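PDB 6OZB: Two-component sensor histidine kinase from Nostoc sp., which probably senses light through a bilin chromophore, here phycoerythrobilin, held in a phytochrome-type GAF domain. Local coordinates for residues C[100-105]-C[115-120]; C[128-133]-C[176-181]. The protein carries 1 engineered substitution. All coordinates share one frame; numbering follows the deposited sequence.

Contact 1. Residues C[100-105]-C[115-120]; sequences KVRSIV and SPVHDL. With PEB (phycoerythrobilin), chain F.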
loop_
_atom_site.group_PDB
_atom_site.type_symbol
_atom_site.label_atom_id
_atom_site.label_comp_id
_atom_site.label_asym_id
_atom_site.label_seq_id
_atom_site.Cartn_x
_atom_site.Cartn_y
_atom_site.Cartn_z
ATOM N N LYS C 100 -17.998 -7.196 -0.991
ATOM C CA LYS C 100 -17.561 -8.571 -1.057
ATOM C C LYS C 100 -16.033 -8.646 -1.017
ATOM O O LYS C 100 -15.405 -9.391 -1.765
ATOM C CB LYS C 100 -18.119 -9.245 -2.317
ATOM C CG LYS C 100 -19.629 -9.102 -2.432
ATOM C CD LYS C 100 -20.213 -10.179 -3.329
ATOM C CE LYS C 100 -21.752 -10.139 -3.363
ATOM N NZ LYS C 100 -22.305 -8.810 -2.981
ATOM N N VAL C 101 -15.444 -7.855 -0.134
ATOM C CA VAL C 101 -14.007 -7.757 -0.047
ATOM C C VAL C 101 -13.337 -9.092 0.355
ATOM O O VAL C 101 -13.867 -9.843 1.181
ATOM C CB VAL C 101 -13.628 -6.633 0.956
ATOM C CG1 VAL C 101 -13.767 -7.109 2.393
ATOM C CG2 VAL C 101 -12.240 -6.157 0.705
ATOM N N ARG C 102 -12.188 -9.369 -0.261
ATOM C CA ARG C 102 -11.274 -10.434 0.141
ATOM C C ARG C 102 -10.130 -9.733 0.850
ATOM O O ARG C 102 -9.692 -8.684 0.395
ATOM C CB ARG C 102 -10.790 -11.241 -1.057
ATOM C CG ARG C 102 -11.924 -11.992 -1.816
ATOM C CD ARG C 102 -12.672 -11.110 -2.790
ATOM N NE ARG C 102 -11.797 -10.483 -3.771
ATOM C CZ ARG C 102 -11.397 -11.050 -4.906
ATOM N NH1 ARG C 102 -11.753 -12.296 -5.217
ATOM N NH2 ARG C 102 -10.597 -10.385 -5.707
ATOM N N SER C 103 -9.664 -10.291 1.964
ATOM C CA SER C 103 -8.683 -9.608 2.807
ATOM C C SER C 103 -7.489 -10.480 3.127
ATOM O O SER C 103 -7.663 -11.629 3.500
ATOM C CB SER C 103 -9.316 -9.183 4.121
ATOM O OG SER C 103 -10.379 -8.270 3.952
ATOM N N ILE C 104 -6.291 -9.905 2.984
ATOM C CA ILE C 104 -5.026 -10.539 3.325
ATOM C C ILE C 104 -4.358 -9.751 4.449
ATOM O O ILE C 104 -3.980 -8.620 4.226
ATOM C CB ILE C 104 -4.065 -10.559 2.119
ATOM C CG1 ILE C 104 -4.666 -11.303 0.920
ATOM C CG2 ILE C 104 -2.709 -11.114 2.518
ATOM C CD1 ILE C 104 -4.047 -10.896 -0.423
ATOM N N VAL C 105 -4.187 -10.350 5.630
ATOM C CA VAL C 105 -3.486 -9.691 6.730
ATOM C C VAL C 105 -2.079 -10.233 6.803
ATOM O O VAL C 105 -1.875 -11.435 6.857
ATOM C CB VAL C 105 -4.205 -9.884 8.097
ATOM C CG1 VAL C 105 -3.463 -9.177 9.195
ATOM C CG2 VAL C 105 -5.625 -9.353 8.011
ATOM N N SER C 115 -9.286 -6.521 -1.638
ATOM C CA SER C 115 -9.627 -6.570 -3.050
ATOM C C SER C 115 -11.117 -6.806 -3.151
ATOM O O SER C 115 -11.590 -7.852 -2.731
ATOM C CB SER C 115 -8.850 -7.681 -3.762
ATOM O OG SER C 115 -9.277 -7.828 -5.087
ATOM N N PRO C 116 -11.872 -5.811 -3.634
ATOM C CA PRO C 116 -13.290 -6.031 -3.887
ATOM C C PRO C 116 -13.471 -6.876 -5.123
ATOM O O PRO C 116 -12.573 -6.902 -5.974
ATOM C CB PRO C 116 -13.838 -4.618 -4.141
ATOM C CG PRO C 116 -12.768 -3.688 -3.712
ATOM C CD PRO C 116 -11.500 -4.415 -3.907
ATOM N N VAL C 117 -14.610 -7.551 -5.218
ATOM C CA VAL C 117 -15.009 -8.211 -6.450
ATOM C C VAL C 117 -15.758 -7.164 -7.264
ATOM O O VAL C 117 -15.603 -7.057 -8.483
ATOM C CB VAL C 117 -15.893 -9.427 -6.192
ATOM C CG1 VAL C 117 -16.327 -10.050 -7.511
ATOM C CG2 VAL C 117 -15.142 -10.437 -5.362
ATOM N N HIS C 118 -16.567 -6.394 -6.541
ATOM C CA HIS C 118 -17.407 -5.327 -7.076
ATOM C C HIS C 118 -17.592 -4.374 -5.891
ATOM O O HIS C 118 -17.898 -4.828 -4.790
ATOM C CB HIS C 118 -18.704 -5.915 -7.649
ATOM C CG HIS C 118 -18.536 -6.487 -9.025
ATOM N ND1 HIS C 118 -17.618 -5.989 -9.926
ATOM C CD2 HIS C 118 -19.122 -7.545 -9.634
ATOM C CE1 HIS C 118 -17.672 -6.692 -11.043
ATOM N NE2 HIS C 118 -18.576 -7.644 -10.892
ATOM N N ASP C 119 -17.455 -3.066 -6.111
ATOM C CA ASP C 119 -17.066 -2.164 -5.026
ATOM C C ASP C 119 -18.090 -1.113 -4.550
ATOM O O ASP C 119 -18.801 -1.353 -3.572
ATOM C CB ASP C 119 -15.780 -1.440 -5.472
ATOM C CG ASP C 119 -14.947 -0.929 -4.310
ATOM O OD1 ASP C 119 -15.413 -0.996 -3.155
ATOM O OD2 ASP C 119 -13.822 -0.448 -4.561
ATOM N N LEU C 120 -18.169 0.036 -5.218
ATOM C CA LEU C 120 -18.719 1.247 -4.590
ATOM C C LEU C 120 -20.249 1.292 -4.471
ATOM O O LEU C 120 -20.976 0.731 -5.296
ATOM C CB LEU C 120 -18.228 2.488 -5.350
ATOM C CG LEU C 120 -17.131 3.288 -4.631
ATOM C CD1 LEU C 120 -16.419 4.245 -5.574
ATOM C CD2 LEU C 120 -17.714 4.051 -3.452
HETATM C CHC PEB F . -12.569 -12.255 12.800
HETATM N NC PEB F . -12.003 -9.827 12.374
HETATM C C1C PEB F . -11.885 -8.953 11.338
HETATM C C2C PEB F . -12.131 -9.601 10.153
HETATM C C3C PEB F . -12.422 -10.915 10.447
HETATM C C4C PEB F . -12.341 -11.043 11.852
HETATM C CMC PEB F . -12.774 -11.914 9.360
HETATM C CAC PEB F . -12.071 -8.885 8.762
HETATM C CBC PEB F . -10.632 -8.650 8.335
HETATM C CGC PEB F . -10.077 -9.939 7.788
HETATM O O1C PEB F . -10.666 -10.481 6.810
HETATM O O2C PEB F . -9.037 -10.465 8.286
HETATM N ND PEB F . -11.210 -13.865 11.589
HETATM C C1D PEB F . -12.602 -13.521 12.097
HETATM C C2D PEB F . -12.878 -14.591 13.044
HETATM C C3D PEB F . -11.817 -15.464 13.150
HETATM C C4D PEB F . -10.760 -15.107 12.277
HETATM C CMD PEB F . -14.171 -14.642 13.903
HETATM C CAD PEB F . -11.758 -16.614 14.172
HETATM C CBD PEB F . -11.274 -17.829 13.767
HETATM O OD PEB F . -9.694 -15.676 12.095
HETATM N NA PEB F . -11.638 -7.759 16.958
HETATM C C1A PEB F . -11.752 -8.386 18.228
HETATM C C2A PEB F . -12.035 -7.342 19.277
HETATM C C3A PEB F . -12.118 -6.001 18.565
HETATM C C4A PEB F . -11.854 -6.333 17.083
HETATM C CMA PEB F . -13.316 -7.666 20.108
HETATM C CBA PEB F . -11.265 -4.510 20.479
HETATM O OA PEB F . -11.653 -9.589 18.406
HETATM C CHA PEB F . -11.749 -5.367 16.126
HETATM C CAA PEB F . -11.149 -4.894 18.992
HETATM N NB PEB F . -11.728 -6.954 13.933
HETATM C C1B PEB F . -11.564 -5.679 14.643
HETATM C C2B PEB F . -11.203 -4.626 13.726
HETATM C C3B PEB F . -11.121 -5.218 12.425
HETATM C C4B PEB F . -11.453 -6.684 12.512
HETATM C CHB PEB F . -11.471 -7.481 11.395
HETATM C CMB PEB F . -10.968 -3.197 14.100
HETATM C CAB PEB F . -10.760 -4.501 11.141
HETATM C CBB PEB F . -9.292 -4.724 10.852
HETATM C CGB PEB F . -8.984 -3.833 9.647
HETATM O O1B PEB F . -9.548 -4.106 8.545
HETATM O O2B PEB F . -8.221 -2.844 9.770
#

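Contact 2. Residues C[128-133]-C[176-181]; sequences EDICYR and VSEDEL. With PEB (phycoerythrobilin), chain F.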
loop_
_atom_site.group_PDB
_atom_site.type_symbol
_atom_site.label_atom_id
_atom_site.label_comp_id
_atom_site.label_asym_id
_atom_site.label_seq_id
_atom_site.Cartn_x
_atom_site.Cartn_y
_atom_site.Cartn_z
ATOM N N GLU C 128 -10.951 -4.948 -8.715
ATOM C CA GLU C 128 -9.743 -4.167 -8.442
ATOM C C GLU C 128 -8.457 -5.004 -8.330
ATOM O O GLU C 128 -8.458 -6.218 -8.543
ATOM C CB GLU C 128 -9.926 -3.401 -7.129
ATOM C CG GLU C 128 -11.099 -2.425 -7.098
ATOM C CD GLU C 128 -11.027 -1.364 -8.169
ATOM O OE1 GLU C 128 -9.929 -0.813 -8.390
ATOM O OE2 GLU C 128 -12.077 -1.074 -8.783
ATOM N N ASP C 129 -7.374 -4.324 -7.959
ATOM C CA ASP C 129 -6.107 -4.956 -7.606
ATOM C C ASP C 129 -6.054 -4.909 -6.091
ATOM O O ASP C 129 -6.869 -4.222 -5.473
ATOM C CB ASP C 129 -4.897 -4.220 -8.184
ATOM C CG ASP C 129 -4.909 -4.157 -9.686
ATOM O OD1 ASP C 129 -5.530 -5.036 -10.315
ATOM O OD2 ASP C 129 -4.295 -3.219 -10.237
ATOM N N ILE C 130 -5.092 -5.596 -5.487
ATOM C CA ILE C 130 -5.034 -5.648 -4.034
ATOM C C ILE C 130 -4.304 -4.416 -3.541
ATOM O O ILE C 130 -3.187 -4.139 -3.967
ATOM C CB ILE C 130 -4.319 -6.900 -3.525
ATOM C CG1 ILE C 130 -4.996 -8.153 -4.073
ATOM C CG2 ILE C 130 -4.335 -6.926 -2.001
ATOM C CD1 ILE C 130 -4.159 -9.400 -3.936
ATOM N N CYS C 131 -4.968 -3.680 -2.646
ATOM C CA CYS C 131 -4.465 -2.423 -2.080
ATOM C C CYS C 131 -4.182 -2.598 -0.578
ATOM O O CYS C 131 -5.070 -3.030 0.175
ATOM C CB CYS C 131 -5.479 -1.301 -2.321
ATOM S SG CYS C 131 -5.010 0.338 -1.692
ATOM N N TYR C 132 -2.960 -2.286 -0.140
ATOM C CA TYR C 132 -2.586 -2.506 1.254
ATOM C C TYR C 132 -2.626 -1.213 2.096
ATOM O O TYR C 132 -2.204 -0.153 1.664
ATOM C CB TYR C 132 -1.177 -3.137 1.357
ATOM C CG TYR C 132 -1.156 -4.610 0.970
ATOM C CD1 TYR C 132 -1.049 -4.996 -0.365
ATOM C CD2 TYR C 132 -1.277 -5.590 1.914
ATOM C CE1 TYR C 132 -1.068 -6.323 -0.721
ATOM C CE2 TYR C 132 -1.297 -6.926 1.564
ATOM C CZ TYR C 132 -1.191 -7.281 0.242
ATOM O OH TYR C 132 -1.211 -8.624 -0.105
ATOM N N ARG C 133 -3.109 -1.361 3.329
ATOM C CA ARG C 133 -3.222 -0.259 4.282
ATOM C C ARG C 133 -2.906 -0.792 5.673
ATOM O O ARG C 133 -2.903 -1.994 5.873
ATOM C CB ARG C 133 -4.631 0.338 4.256
ATOM C CG ARG C 133 -5.722 -0.664 4.647
ATOM C CD ARG C 133 -7.084 0.007 4.852
ATOM N NE ARG C 133 -8.136 -0.996 5.096
ATOM C CZ ARG C 133 -8.389 -1.585 6.272
ATOM N NH1 ARG C 133 -7.667 -1.295 7.344
ATOM N NH2 ARG C 133 -9.376 -2.479 6.378
ATOM N N VAL C 176 0.779 -13.363 -0.593
ATOM C CA VAL C 176 -0.406 -13.895 -1.219
ATOM C C VAL C 176 -0.618 -13.199 -2.538
ATOM O O VAL C 176 -0.654 -11.971 -2.611
ATOM C CB VAL C 176 -1.657 -13.734 -0.295
ATOM C CG1 VAL C 176 -2.914 -14.257 -0.986
ATOM C CG2 VAL C 176 -1.437 -14.417 1.022
ATOM N N SER C 177 -0.740 -14.010 -3.580
ATOM C CA SER C 177 -0.889 -13.537 -4.944
ATOM C C SER C 177 -2.342 -13.391 -5.355
ATOM O O SER C 177 -3.244 -13.964 -4.743
ATOM C CB SER C 177 -0.233 -14.513 -5.913
ATOM O OG SER C 177 -1.018 -15.705 -5.999
ATOM N N GLU C 178 -2.558 -12.651 -6.431
ATOM C CA GLU C 178 -3.886 -12.537 -7.021
ATOM C C GLU C 178 -4.448 -13.894 -7.388
ATOM O O GLU C 178 -5.634 -14.142 -7.200
ATOM C CB GLU C 178 -3.829 -11.673 -8.271
ATOM C CG GLU C 178 -3.374 -10.241 -8.024
ATOM C CD GLU C 178 -4.474 -9.364 -7.454
ATOM O OE1 GLU C 178 -4.238 -8.143 -7.313
ATOM O OE2 GLU C 178 -5.573 -9.889 -7.154
ATOM N N ASP C 179 -3.594 -14.775 -7.899
ATOM C CA ASP C 179 -4.037 -16.096 -8.330
ATOM C C ASP C 179 -4.626 -16.894 -7.182
ATOM O O ASP C 179 -5.596 -17.633 -7.369
ATOM C CB ASP C 179 -2.885 -16.877 -8.959
ATOM C CG ASP C 179 -2.598 -16.455 -10.391
ATOM O OD1 ASP C 179 -3.236 -15.496 -10.891
ATOM O OD2 ASP C 179 -1.736 -17.107 -11.022
ATOM N N GLU C 180 -4.037 -16.766 -5.998
ATOM C CA GLU C 180 -4.553 -17.430 -4.813
ATOM C C GLU C 180 -5.887 -16.836 -4.401
ATOM O O GLU C 180 -6.784 -17.577 -4.003
ATOM C CB GLU C 180 -3.567 -17.359 -3.653
ATOM C CG GLU C 180 -4.124 -17.939 -2.347
ATOM C CD GLU C 180 -3.044 -18.120 -1.264
ATOM O OE1 GLU C 180 -1.853 -18.258 -1.612
ATOM O OE2 GLU C 180 -3.399 -18.141 -0.066
ATOM N N LEU C 181 -6.055 -15.523 -4.511
ATOM C CA LEU C 181 -7.363 -14.965 -4.176
ATOM C C LEU C 181 -8.393 -15.422 -5.175
ATOM O O LEU C 181 -9.531 -15.649 -4.806
ATOM C CB LEU C 181 -7.400 -13.438 -4.146
ATOM C CG LEU C 181 -6.704 -12.691 -3.038
ATOM C CD1 LEU C 181 -7.118 -11.227 -3.170
ATOM C CD2 LEU C 181 -7.081 -13.257 -1.683
HETATM C CHC PEB F . -12.569 -12.255 12.800
HETATM N NC PEB F . -12.003 -9.827 12.374
HETATM C C1C PEB F . -11.885 -8.953 11.338
HETATM C C2C PEB F . -12.131 -9.601 10.153
HETATM C C3C PEB F . -12.422 -10.915 10.447
HETATM C C4C PEB F . -12.341 -11.043 11.852
HETATM C CMC PEB F . -12.774 -11.914 9.360
HETATM C CAC PEB F . -12.071 -8.885 8.762
HETATM C CBC PEB F . -10.632 -8.650 8.335
HETATM C CGC PEB F . -10.077 -9.939 7.788
HETATM O O1C PEB F . -10.666 -10.481 6.810
HETATM O O2C PEB F . -9.037 -10.465 8.286
HETATM N ND PEB F . -11.210 -13.865 11.589
HETATM C C1D PEB F . -12.602 -13.521 12.097
HETATM C C2D PEB F . -12.878 -14.591 13.044
HETATM C C3D PEB F . -11.817 -15.464 13.150
HETATM C C4D PEB F . -10.760 -15.107 12.277
HETATM C CMD PEB F . -14.171 -14.642 13.903
HETATM C CAD PEB F . -11.758 -16.614 14.172
HETATM C CBD PEB F . -11.274 -17.829 13.767
HETATM O OD PEB F . -9.694 -15.676 12.095
HETATM N NA PEB F . -11.638 -7.759 16.958
HETATM C C1A PEB F . -11.752 -8.386 18.228
HETATM C C2A PEB F . -12.035 -7.342 19.277
HETATM C C3A PEB F . -12.118 -6.001 18.565
HETATM C C4A PEB F . -11.854 -6.333 17.083
HETATM C CMA PEB F . -13.316 -7.666 20.108
HETATM C CBA PEB F . -11.265 -4.510 20.479
HETATM O OA PEB F . -11.653 -9.589 18.406
HETATM C CHA PEB F . -11.749 -5.367 16.126
HETATM C CAA PEB F . -11.149 -4.894 18.992
HETATM N NB PEB F . -11.728 -6.954 13.933
HETATM C C1B PEB F . -11.564 -5.679 14.643
HETATM C C2B PEB F . -11.203 -4.626 13.726
HETATM C C3B PEB F . -11.121 -5.218 12.425
HETATM C C4B PEB F . -11.453 -6.684 12.512
HETATM C CHB PEB F . -11.471 -7.481 11.395
HETATM C CMB PEB F . -10.968 -3.197 14.100
HETATM C CAB PEB F . -10.760 -4.501 11.141
HETATM C CBB PEB F . -9.292 -4.724 10.852
HETATM C CGB PEB F . -8.984 -3.833 9.647
HETATM O O1B PEB F . -9.548 -4.106 8.545
HETATM O O2B PEB F . -8.221 -2.844 9.770
HETATM O O HOH W 1 0.745 -10.588 0.552
HETATM O O HOH W 2 -1.096 -9.285 -2.578
#

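Contact 1. Residues C[100-105]-C[115-120]
Arg102 and Ser115 pair as an antiparallel hydrogen-bonded couple that closes the open end of the beta hairpin of strands 102-106 and 111-115 in the GAF sheet. Arg102 N donates to Ser115 O at 3.0 Å, and Ser115 N returns a bond to Arg102 O. The arginine then folds back on its own partner: a bend at chi3 (56°) brings NE to Ser115 O at 2.8 Å. NH2 reaches Ser115 OG at 2.9 Å, and both acceptors lie near the guanidinium plane. Ser115 O thus accepts twice, from Arg102 N and NE on opposite faces of its carbonyl plane. The remaining nitrogen, NH1, is hydrogen-bonded to Gln185 of helix 178-201. Over one guanidinium face, offset toward the rim, lies Val117 CG2, which also packs on Arg102 CD at 3.6 Å. A leucine in place of Arg102 would probably leave Ser115 OG and Gln185 without this donor and the carbonyl of Ser115 with one bond fewer. On the same strand, Ser103 CB approaches the phycoerythrobilin carboxylate atom O1C at 3.3 Å. With each of its nitrogens engaged, the buried guanidinium is fixed in rotation, and its probable positive charge would polarise the Ser115 carbonyl at the strand end.

Contact 2. Residues C[128-133]-C[176-181]
Ile130 meets Glu178 and Leu181 at the start of helix 178-201, and the approach to it begins one residue earlier. Asp129 brings its backbone close to Glu178 and places OD1 4.5 Å from Glu178 OE1; the high mobility of Asp129 makes this distance uncertain, but the nearness of like charges may disfavour the approach. At Ile130 the backbone N donates to Glu178 OE1 at 3.2 Å, on the syn side of the carboxylate, with a rather bent N-H...O angle of 138°. The two side chains reach toward each other tip to tip. Glu178 is bent at chi2 (-79°), which turns CD off the line of the chain, and its carboxylate carbon lies 3.5 Å from Ile130 CD1. The same methyl packs on Leu181 CD1 at 3.6 Å, so the isoleucine joins an apolar patch to a carboxylate.

Tyr132 reaches the second segment through water. Its OH is hydrogen-bonded to one water that accepts from Val176 N and to another, 2.6 Å from OH, that donates to Val176 O; both polar backbone atoms of Val176 are thereby linked to a single phenol. Arg133 faces the chromophore instead. Its chain is extended from CG to NE; at its end NH1 bonds to phycoerythrobilin O2B (2.9 Å) and NH2 to O1B (2.7 Å), a side-by-side grip on one propionate, while NH2 is also bonded to Gln114.

On the helix side, Ser177 is the N-cap, its OG accepting from Glu180 N. The contact joins strand 131-134, outermost in the sheet of this chain, to the first turn of helix 178-201, with Ile104 of strand 102-106 touching Ile130, Tyr132, Val176 and Leu181, and Ser115 of strand 111-115 packing against Ile130 and Leu181.

Overall arrangement
From the N terminus, the chain leaves helix 90-99 and enters strand 102-106, and contact 1 closes the short hairpin that returns along strand 111-115. A long loop then leads to strand 131-134, where contact 2 opens; it closes 43 residues later, after helix 137-145 and strands 150-158 and 161-170, at the start of helix 178-201. The two are in series, neither nested nor crossed, yet their centres lie only about 9 Å apart. They also meet where Pro116 CD lies 3.7 Å from Glu128 CB. Together they tie strands 102-106, 111-115 and 131-134, which lie together at one end of the antiparallel sheet, to the C-terminal helix, and both touch the phycoerythrobilin pocket.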